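Long-range contacts in putative O-GlcNAcase nagJ (Clostridium perfringens, PDB 6PV5), which probably acts as a hexosaminidase of glycoside hydrolase family 84, this chain being the part of a longer protein that includes its catalytic barrel domain: residues R189-G194 with V436-F441; T198-E203 with R440-S445; L206-M211 with A444-T449. All blocks are in the same frame, centred on the assembly; numbering follows the deposited sequence.

Contact 1: residues R189-G194 with V436-F441; sequences RAVVEG and VNPMRF. With EDO (1,2-ethanediol), chain E.
The carboxamide of Asn437 lies against the backbone of Gly194 and meets it twice, each time weakly: Gly194 N points to OD1 of Asn437 at 3.1 Å with an N-H...O angle of only 128°, and Asn437 ND2 approaches Gly194 O at 3.5 Å. A stronger partner for ND2 is Asn404 OD1. Further along 436-441, CZ of Phe441 sits 3.4 Å above the centre of one face of the Arg440 guanidinium, and Arg440 CG in turn lies over one face of the Phe441 ring; C2 of the ethanediol lies at the guanidinium edge, in plane, and Arg440 NE makes a weak bond to O2 of that molecule. Glu412 pairs with Arg440 NH1.

Between residues 189-192 and Val436 the geometry is that of parallel strands. Val436 N bonds to Ala190 O at 3.0 Å and 172°, and Val192 N to Val436 O at 2.9 Å, so Val436 is gripped on both its N and its O. Val191 and Val436 stand on the same face of the sheet. This bridge joins the first and last strands and closes the eight-stranded TIM barrel.

Beyond it, CG1 of Val191, set anti to the backbone N (chi1 175°), packs obliquely on Pro438 CG at 3.8 Å. The Asn437 side chain is about 9 Å from that of Asp305, the predicted proton donor.

Contact 2: residues T198-E203 with R440-S445; sequences TPWSQE and RFSDAS. With EDO (1,2-ethanediol), chain E.
In the loops that follow the first and last strands of the TIM barrel, Trp200 rests one indole face on Ser442. CB of Ser442 lies 3.9 Å from the centroid of the five-membered ring and 22° off its normal, which meets the geometry of a CH-pi contact; it is displaced from the middle of the indole toward the rim. The same ring presents its edge to the backbone of the other loop: Arg440 O lies in the indole plane, 3.2 Å from Trp200 CD1. With OG anti to the backbone N (chi1 174°), the Ser442 hydroxyl reaches a hydrogen bond with Gln208 NE2 while CB stays on the indole.

Helix 202-214 is the first of the barrel. Ser201 stands at its N-cap with its side chain capping a backbone N, and because Ser201 N is in turn bonded to Glu204 OE1, the start of the helix is consistent with a capping box. Glu193 OE1 accepts from Trp200 N, tying the loop back to the residue just after strand 188-192.

The outer part of the contact is more polar and more open. CB of Arg440 lies 3.5 Å from Thr198 O, and a water beside them is bonded to Arg440 O at 2.9 Å and to O2 of the ethanediol at 3.0 Å. Thr198 O is also near this water, and the acceptors around it outnumber its two protons, so it cannot donate to all at once. Thr198 flanks the same ethanediol, with OG1 3.5 Å from its O1. On the inner side, Ser445 OG turns back onto its own segment and donates to Phe441 O at 3.0 Å, the donor standing 38° out of the carbonyl plane; Met439 N is bonded to the same hydroxyl.

Contact 3: residues L206-M211 with A444-T449; sequences LDQIKM and ASKIST
Lys446 reaches from helix 446-457 toward helix 202-214 with its chain extended beyond CG, and of the three side chains it meets there one crosses it squarely and two obliquely. Asp207 crosses it at about a right angle. The carboxylate receives the ammonium on the syn lone pair of OD2, with Lys446 NZ at 2.6 Å, and the pair forms a salt bridge; OD1 stays 3.7 Å from the same nitrogen.

Met211 runs obliquely over the aliphatic part of the lysine. With CG anti to the backbone N (chi1 -177°), the methionine extends across the interface and sets SD 3.6 Å from Lys446 CG; a bend at chi3 (77°) then brings CE within 4.1 Å of Thr449 CG2. Gln208 also crosses obliquely, NE2 lying 3.9 Å from Lys446 CE.

OE1 of Gln208 has two partners. A water donates to it at 2.8 Å and to Thr449 OG1 at 3.1 Å, bridging the helices, while Tyr212 OH also bonds OE1. Thr449 OG1 itself donates to Ser445 O, which accepts Thr449 N as well.

Asp443 supplies Lys446 NZ with a second carboxylate. Two acidic partners around the ammonium of this buried lysine would be expected to favour its protonated form, while Met211 SD and CE and Gln208 NE2 pack against the lysine's methylenes, so the stem has a mixed apolar and polar setting.

In the fold
Following the chain past the N-terminal domain, strand 188-192, the loop after it and helix 202-214 open the barrel, and each later pairs with a part of the chain more than 230 residues on. Contact 1 joins the barrel's first strand to the end of its last, contact 2 the two loops that follow these strands, and contact 3 helix 202-214 to helix 446-457. The partners appear in the same order on both sides, so the loops closed by contacts 1 and 3 cross and none nests inside another. Contacts 1 and 2 share Arg440 and Phe441; contacts 2 and 3 share Ala444 and Ser445. Together they sew the first beta-alpha unit of the barrel to the last.

Contact 1: residues R189-G194 with V436-F441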
# COMPACT_ATOMS: atom_id res chain seq x y z
N ARG A 189 6.77 7.09 -0.54
CA ARG A 189 5.96 5.88 -0.66
C ARG A 189 5.35 5.61 0.71
O ARG A 189 6.03 5.12 1.60
CB ARG A 189 6.83 4.70 -1.10
CG ARG A 189 7.57 4.95 -2.41
CD ARG A 189 8.71 3.99 -2.70
NE ARG A 189 9.57 3.82 -1.53
CZ ARG A 189 10.54 4.66 -1.16
NH1 ARG A 189 10.77 5.77 -1.85
NH2 ARG A 189 11.26 4.39 -0.09
N ALA A 190 4.08 6.00 0.90
CA ALA A 190 3.52 6.14 2.23
C ALA A 190 2.23 5.34 2.35
O ALA A 190 1.60 4.94 1.36
CB ALA A 190 3.23 7.60 2.50
N VAL A 191 1.82 5.15 3.61
CA VAL A 191 0.47 4.76 3.95
C VAL A 191 -0.06 5.87 4.85
O VAL A 191 0.67 6.33 5.71
CB VAL A 191 0.47 3.39 4.66
CG1 VAL A 191 -0.90 2.96 5.16
CG2 VAL A 191 1.08 2.31 3.77
N VAL A 192 -1.31 6.31 4.61
CA VAL A 192 -1.97 7.25 5.50
C VAL A 192 -3.05 6.50 6.26
O VAL A 192 -3.81 5.74 5.66
CB VAL A 192 -2.55 8.48 4.76
CG1 VAL A 192 -3.51 8.10 3.62
CG2 VAL A 192 -3.20 9.47 5.74
N GLU A 193 -3.11 6.69 7.58
CA GLU A 193 -4.29 6.27 8.33
C GLU A 193 -5.42 7.27 8.10
O GLU A 193 -5.73 8.09 8.96
CB GLU A 193 -3.94 6.08 9.81
CG GLU A 193 -5.02 5.31 10.56
CD GLU A 193 -4.71 4.80 11.97
OE1 GLU A 193 -5.65 4.71 12.76
OE2 GLU A 193 -3.54 4.46 12.25
N GLY A 194 -6.09 7.17 6.94
CA GLY A 194 -7.07 8.18 6.60
C GLY A 194 -8.49 7.65 6.42
O GLY A 194 -9.31 8.34 5.84
N VAL A 436 -1.01 5.33 0.04
CA VAL A 436 -2.10 4.37 0.12
C VAL A 436 -2.97 4.67 1.34
O VAL A 436 -2.46 4.84 2.44
CB VAL A 436 -1.56 2.94 0.23
CG1 VAL A 436 -2.70 1.94 0.44
CG2 VAL A 436 -0.74 2.60 -1.00
N ASN A 437 -4.28 4.80 1.09
CA ASN A 437 -5.27 4.90 2.15
C ASN A 437 -5.88 3.51 2.35
O ASN A 437 -6.52 2.98 1.44
CB ASN A 437 -6.34 5.94 1.82
CG ASN A 437 -7.17 6.34 3.02
OD1 ASN A 437 -6.80 6.06 4.16
ND2 ASN A 437 -8.30 6.98 2.79
N PRO A 438 -5.61 2.84 3.48
CA PRO A 438 -6.00 1.44 3.66
C PRO A 438 -7.37 1.36 4.34
O PRO A 438 -8.01 2.38 4.60
CB PRO A 438 -4.86 0.92 4.57
CG PRO A 438 -4.60 2.12 5.50
CD PRO A 438 -4.81 3.35 4.62
N MET A 439 -7.81 0.12 4.61
CA MET A 439 -9.05 -0.15 5.33
C MET A 439 -8.80 -0.02 6.83
O MET A 439 -7.67 -0.23 7.29
CB MET A 439 -9.49 -1.60 5.07
CG MET A 439 -9.92 -1.85 3.63
SD MET A 439 -10.59 -3.53 3.39
CE MET A 439 -9.07 -4.46 3.41
N ARG A 440 -9.88 0.19 7.59
CA ARG A 440 -9.76 0.16 9.04
C ARG A 440 -9.29 -1.21 9.51
O ARG A 440 -8.82 -1.34 10.64
CB ARG A 440 -11.06 0.61 9.72
CG ARG A 440 -12.15 -0.44 9.79
CD ARG A 440 -13.24 0.08 10.73
NE ARG A 440 -14.25 -0.92 11.08
CZ ARG A 440 -15.38 -1.12 10.40
NH1 ARG A 440 -15.65 -0.38 9.33
NH2 ARG A 440 -16.23 -2.06 10.78
N PHE A 441 -9.41 -2.23 8.64
CA PHE A 441 -9.00 -3.60 8.92
C PHE A 441 -7.55 -3.79 8.52
O PHE A 441 -7.23 -3.91 7.33
CB PHE A 441 -9.87 -4.62 8.16
CG PHE A 441 -11.35 -4.42 8.38
CD1 PHE A 441 -11.94 -4.76 9.60
CD2 PHE A 441 -12.14 -3.84 7.40
CE1 PHE A 441 -13.29 -4.53 9.81
CE2 PHE A 441 -13.49 -3.63 7.59
CZ PHE A 441 -14.07 -3.98 8.80
C1 EDO E . -14.27 -2.52 14.74
O1 EDO E . -15.55 -2.00 14.43
C2 EDO E . -13.62 -3.25 13.61
O2 EDO E . -12.38 -2.71 13.17

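Contact 2: residues T198-E203 with R440-S445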
# COMPACT_ATOMS: atom_id res chain seq x y z
N THR A 198 -13.29 2.78 13.30
CA THR A 198 -12.40 2.44 14.40
C THR A 198 -10.94 2.53 13.96
O THR A 198 -10.54 1.91 12.97
CB THR A 198 -12.71 1.04 14.94
OG1 THR A 198 -14.07 1.07 15.39
CG2 THR A 198 -11.78 0.62 16.06
N PRO A 199 -10.09 3.26 14.72
CA PRO A 199 -8.68 3.40 14.38
C PRO A 199 -7.90 2.10 14.56
O PRO A 199 -8.33 1.19 15.26
CB PRO A 199 -8.16 4.41 15.42
CG PRO A 199 -9.11 4.23 16.59
CD PRO A 199 -10.45 4.02 15.94
N TRP A 200 -6.73 2.05 13.94
CA TRP A 200 -5.78 1.00 14.26
C TRP A 200 -5.35 1.17 15.71
O TRP A 200 -5.27 2.29 16.21
CB TRP A 200 -4.58 1.05 13.32
CG TRP A 200 -4.88 0.64 11.91
CD1 TRP A 200 -6.00 0.01 11.44
CD2 TRP A 200 -4.01 0.81 10.78
NE1 TRP A 200 -5.88 -0.23 10.09
CE2 TRP A 200 -4.66 0.24 9.66
CE3 TRP A 200 -2.75 1.40 10.61
CZ2 TRP A 200 -4.09 0.26 8.39
CZ3 TRP A 200 -2.18 1.40 9.35
CH2 TRP A 200 -2.84 0.83 8.26
N SER A 201 -5.15 0.02 16.36
CA SER A 201 -4.61 -0.04 17.70
C SER A 201 -3.10 0.16 17.60
O SER A 201 -2.53 0.10 16.51
CB SER A 201 -4.92 -1.38 18.32
OG SER A 201 -4.24 -2.40 17.60
N GLN A 202 -2.48 0.33 18.78
CA GLN A 202 -1.05 0.50 18.92
C GLN A 202 -0.32 -0.69 18.31
O GLN A 202 0.65 -0.51 17.59
CB GLN A 202 -0.70 0.69 20.41
CG GLN A 202 0.77 1.03 20.66
CD GLN A 202 1.18 2.43 20.23
OE1 GLN A 202 0.37 3.25 19.79
NE2 GLN A 202 2.48 2.69 20.33
N GLU A 203 -0.78 -1.92 18.63
CA GLU A 203 -0.14 -3.11 18.09
C GLU A 203 -0.23 -3.12 16.56
O GLU A 203 0.74 -3.45 15.89
CB GLU A 203 -0.72 -4.40 18.70
N ARG A 440 -9.88 0.19 7.59
CA ARG A 440 -9.76 0.16 9.04
C ARG A 440 -9.29 -1.21 9.51
O ARG A 440 -8.82 -1.34 10.64
CB ARG A 440 -11.06 0.61 9.72
CG ARG A 440 -12.15 -0.44 9.79
CD ARG A 440 -13.24 0.08 10.73
NE ARG A 440 -14.25 -0.92 11.08
CZ ARG A 440 -15.38 -1.12 10.40
NH1 ARG A 440 -15.65 -0.38 9.33
NH2 ARG A 440 -16.23 -2.06 10.78
N PHE A 441 -9.41 -2.23 8.64
CA PHE A 441 -9.00 -3.60 8.92
C PHE A 441 -7.55 -3.79 8.52
O PHE A 441 -7.23 -3.91 7.33
CB PHE A 441 -9.87 -4.62 8.16
CG PHE A 441 -11.35 -4.42 8.38
CD1 PHE A 441 -11.94 -4.76 9.60
CD2 PHE A 441 -12.14 -3.84 7.40
CE1 PHE A 441 -13.29 -4.53 9.81
CE2 PHE A 441 -13.49 -3.63 7.59
CZ PHE A 441 -14.07 -3.98 8.80
N SER A 442 -6.68 -3.83 9.53
CA SER A 442 -5.25 -3.71 9.32
C SER A 442 -4.71 -4.91 8.55
O SER A 442 -4.08 -4.76 7.50
CB SER A 442 -4.53 -3.56 10.63
OG SER A 442 -3.13 -3.59 10.41
N ASP A 443 -4.90 -6.12 9.09
CA ASP A 443 -4.30 -7.27 8.42
C ASP A 443 -4.89 -7.44 7.03
O ASP A 443 -4.18 -7.79 6.10
CB ASP A 443 -4.26 -8.50 9.33
CG ASP A 443 -3.10 -8.42 10.32
OD1 ASP A 443 -2.01 -8.98 10.00
OD2 ASP A 443 -3.29 -7.79 11.37
N ALA A 444 -6.18 -7.14 6.87
CA ALA A 444 -6.85 -7.40 5.60
C ALA A 444 -6.37 -6.40 4.53
O ALA A 444 -6.50 -6.68 3.33
CB ALA A 444 -8.35 -7.38 5.79
N SER A 445 -5.78 -5.28 4.98
CA SER A 445 -5.26 -4.23 4.10
C SER A 445 -3.89 -4.61 3.54
O SER A 445 -3.39 -3.97 2.63
CB SER A 445 -5.13 -2.93 4.86
OG SER A 445 -6.37 -2.29 4.95
C1 EDO E . -14.27 -2.52 14.74
O1 EDO E . -15.55 -2.00 14.43
C2 EDO E . -13.62 -3.25 13.61
O2 EDO E . -12.38 -2.71 13.17
O HOH W 1 -10.19 -0.60 13.04

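Contact 3: residues L206-M211 with A444-T449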
# COMPACT_ATOMS: atom_id res chain seq x y z
N LEU A 206 2.20 -0.43 15.05
CA LEU A 206 3.59 -0.85 15.14
C LEU A 206 3.83 -1.97 14.14
O LEU A 206 4.88 -2.03 13.50
CB LEU A 206 3.88 -1.34 16.57
CG LEU A 206 3.92 -0.25 17.64
CD1 LEU A 206 4.02 -0.87 19.04
CD2 LEU A 206 5.08 0.71 17.40
N ASP A 207 2.85 -2.87 14.06
CA ASP A 207 2.95 -3.97 13.12
C ASP A 207 3.00 -3.41 11.70
O ASP A 207 3.83 -3.81 10.90
CB ASP A 207 1.79 -4.95 13.34
CG ASP A 207 1.76 -6.04 12.30
OD1 ASP A 207 2.70 -6.85 12.28
OD2 ASP A 207 0.82 -6.04 11.49
N GLN A 208 2.15 -2.43 11.39
CA GLN A 208 2.18 -1.82 10.06
C GLN A 208 3.54 -1.18 9.76
O GLN A 208 4.14 -1.42 8.71
CB GLN A 208 1.01 -0.84 9.90
CG GLN A 208 -0.32 -1.55 9.75
CD GLN A 208 -0.68 -1.93 8.33
OE1 GLN A 208 -0.13 -1.40 7.35
NE2 GLN A 208 -1.61 -2.88 8.20
N ILE A 209 4.05 -0.37 10.70
CA ILE A 209 5.31 0.32 10.49
C ILE A 209 6.43 -0.65 10.15
O ILE A 209 7.22 -0.39 9.24
CB ILE A 209 5.67 1.23 11.68
CG1 ILE A 209 4.73 2.44 11.75
CG2 ILE A 209 7.13 1.66 11.61
CD1 ILE A 209 4.69 3.09 13.11
N LYS A 210 6.50 -1.79 10.85
CA LYS A 210 7.55 -2.76 10.59
C LYS A 210 7.42 -3.31 9.17
O LYS A 210 8.43 -3.60 8.52
CB LYS A 210 7.51 -3.92 11.59
N MET A 211 6.17 -3.50 8.71
CA MET A 211 5.94 -4.03 7.38
C MET A 211 6.41 -3.02 6.33
O MET A 211 6.95 -3.41 5.30
CB MET A 211 4.45 -4.36 7.17
CG MET A 211 4.19 -4.98 5.82
SD MET A 211 2.42 -5.26 5.48
CE MET A 211 1.86 -3.61 5.07
N ALA A 444 -6.18 -7.14 6.87
CA ALA A 444 -6.85 -7.40 5.60
C ALA A 444 -6.37 -6.40 4.53
O ALA A 444 -6.50 -6.68 3.33
CB ALA A 444 -8.35 -7.38 5.79
N SER A 445 -5.78 -5.28 4.98
CA SER A 445 -5.26 -4.23 4.10
C SER A 445 -3.89 -4.61 3.54
O SER A 445 -3.39 -3.97 2.63
CB SER A 445 -5.13 -2.93 4.86
OG SER A 445 -6.37 -2.29 4.95
N LYS A 446 -3.25 -5.63 4.10
CA LYS A 446 -1.85 -5.82 3.75
C LYS A 446 -1.61 -6.18 2.28
O LYS A 446 -0.65 -5.69 1.71
CB LYS A 446 -1.15 -6.75 4.73
CG LYS A 446 -1.00 -6.15 6.12
CD LYS A 446 -0.26 -7.05 7.08
CE LYS A 446 -0.23 -6.49 8.49
NZ LYS A 446 0.42 -7.46 9.41
N ILE A 447 -2.40 -7.09 1.71
CA ILE A 447 -2.18 -7.51 0.34
C ILE A 447 -2.14 -6.31 -0.61
O ILE A 447 -1.16 -6.15 -1.34
CB ILE A 447 -3.12 -8.65 -0.12
CG1 ILE A 447 -2.81 -9.96 0.64
CG2 ILE A 447 -3.03 -8.88 -1.62
CD1 ILE A 447 -4.02 -10.85 0.81
N SER A 448 -3.17 -5.46 -0.56
CA SER A 448 -3.22 -4.31 -1.45
C SER A 448 -2.05 -3.37 -1.17
O SER A 448 -1.38 -2.94 -2.10
CB SER A 448 -4.56 -3.61 -1.37
OG SER A 448 -5.62 -4.54 -1.58
N THR A 449 -1.82 -3.06 0.11
CA THR A 449 -0.75 -2.17 0.53
C THR A 449 0.61 -2.62 -0.01
O THR A 449 1.43 -1.79 -0.40
CB THR A 449 -0.73 -1.97 2.05
OG1 THR A 449 -2.03 -1.54 2.45
CG2 THR A 449 0.24 -0.88 2.46
O HOH W 2 -1.62 -2.55 5.32